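Local atomic coordinates of cupin 2, conserved barrel domain protein (Shewanella frigidimarina NCIMB 400, PDB entry 3D82), a protein that is of unknown function but binds a nickel ion in a small cupin barrel and assembles as two identical subunits. Residues V6-F9 and N10-F13. Residues are numbered along the deposited sequence; the frame is centred on the assembly and turned at random. Where two conformers were deposited one is given.
Sequences VINF and NDKF
Asn8 is the N-cap of the short helix 9-14, and it caps through its side-chain amide. Its OD1 accepts from Asp11 N at 3.1 Å, with an N-H...O angle of 157°. The donor is tilted somewhat from the carbonyl plane. CG of Asn8 stands anti to the backbone N (chi1 -179°) and beside the carbonyl carbon, which brings OD1 to the backbone N-H groups of the first turn. OD1 also lies near Asn10 N. The other end of the amide is engaged too: ND2 donates to Glu76 of the second subunit.

Asp11 has two conformers. In one of them its carboxylate lies nearly flat on this amide, the two planes 13° apart. In that conformer Asp11 OD1 and Asn8 OD1 are both acceptors, so nothing bonds them to each other. The carboxylate then sits beside the helix N-terminus, whose dipole probably favours its negative charge.

Behind the cap the helical backbone bonds begin. Lys12 N donates to Asn8 O at 3.1 Å, and Phe13 N donates to Phe9 O at 2.9 Å. Lys12 CG packs 3.9 Å from Ile7 CG2, the two side chains crossing at about a right angle. Phe9 and Phe13, one turn apart, touch loosely, CB to CE2 at 4.3 Å. Both side chains reach strands of the chain's own barrel: Phe9 meets Ile25 and Met97, and Phe13 meets Leu35 and Lys95. Ile7 and Asn8 pair in an antiparallel ladder with a strand of the second subunit, which continues the sheet across the dimer interface.

Asn8 therefore serves two chains at once. One end of its amide satisfies a backbone N-H in the first helical turn, and the other holds a carboxylate of the second subunit. The start of the helix is thereby tied to the dimer interface.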
# COMPACT_ATOMS: atom_id res chain seq x y z
N VAL D 6 -8.70 -12.34 -1.28
CA VAL D 6 -7.30 -12.05 -0.89
C VAL D 6 -6.52 -11.74 -2.17
O VAL D 6 -6.61 -12.50 -3.12
CB VAL D 6 -6.63 -13.22 -0.15
CG1 VAL D 6 -5.11 -13.00 -0.03
CG2 VAL D 6 -7.27 -13.43 1.25
N ILE D 7 -5.79 -10.63 -2.19
CA ILE D 7 -5.02 -10.19 -3.37
C ILE D 7 -3.54 -10.43 -3.14
O ILE D 7 -2.98 -9.89 -2.20
CB ILE D 7 -5.20 -8.66 -3.66
CG1 ILE D 7 -6.67 -8.29 -3.91
CG2 ILE D 7 -4.29 -8.19 -4.80
CD1 ILE D 7 -7.27 -7.42 -2.78
N ASN D 8 -2.91 -11.18 -4.03
CA ASN D 8 -1.49 -11.46 -3.99
C ASN D 8 -0.84 -10.63 -5.10
O ASN D 8 -1.13 -10.83 -6.29
CB ASN D 8 -1.26 -12.96 -4.16
CG ASN D 8 0.20 -13.36 -4.11
OD1 ASN D 8 0.97 -13.01 -5.00
ND2 ASN D 8 0.58 -14.11 -3.08
N PHE D 9 0.06 -9.73 -4.73
CA PHE D 9 0.68 -8.81 -5.69
C PHE D 9 1.41 -9.53 -6.82
O PHE D 9 1.21 -9.16 -7.97
CB PHE D 9 1.59 -7.79 -5.02
CG PHE D 9 0.91 -6.99 -3.94
CD1 PHE D 9 -0.25 -6.27 -4.22
CD2 PHE D 9 1.44 -6.93 -2.65
CE1 PHE D 9 -0.90 -5.51 -3.22
CE2 PHE D 9 0.81 -6.16 -1.65
CZ PHE D 9 -0.37 -5.45 -1.96
N ASN D 10 2.21 -10.56 -6.50
CA ASN D 10 2.92 -11.34 -7.53
C ASN D 10 1.94 -11.97 -8.53
O ASN D 10 2.21 -11.95 -9.75
CB ASN D 10 3.79 -12.45 -6.91
CG ASN D 10 4.68 -13.16 -7.95
OD1 ASN D 10 5.50 -12.52 -8.60
ND2 ASN D 10 4.54 -14.47 -8.08
N ASP D 11 0.83 -12.54 -8.03
CA ASP D 11 -0.14 -13.19 -8.89
C ASP D 11 -0.75 -12.16 -9.88
O ASP D 11 -0.88 -12.45 -11.07
CB ASP D 11 -1.19 -13.93 -8.05
CG ASP D 11 -0.59 -15.07 -7.17
OD1 ASP D 11 0.61 -15.43 -7.32
OD2 ASP D 11 -1.33 -15.59 -6.32
N LYS D 12 -1.07 -10.96 -9.38
CA LYS D 12 -1.62 -9.89 -10.23
C LYS D 12 -0.61 -9.36 -11.23
O LYS D 12 -0.96 -9.16 -12.39
CB LYS D 12 -2.23 -8.77 -9.38
CG LYS D 12 -3.37 -9.23 -8.46
CD LYS D 12 -4.52 -9.79 -9.23
CE LYS D 12 -5.70 -10.05 -8.36
NZ LYS D 12 -6.76 -10.78 -9.14
N PHE D 13 0.64 -9.15 -10.80
CA PHE D 13 1.71 -8.73 -11.72
C PHE D 13 1.97 -9.75 -12.84
O PHE D 13 2.30 -9.35 -13.97
CB PHE D 13 3.05 -8.44 -11.00
CG PHE D 13 3.11 -7.10 -10.35
CD1 PHE D 13 3.07 -5.93 -11.12
CD2 PHE D 13 3.30 -7.00 -8.97
CE1 PHE D 13 3.14 -4.66 -10.51
CE2 PHE D 13 3.38 -5.75 -8.35
CZ PHE D 13 3.30 -4.58 -9.11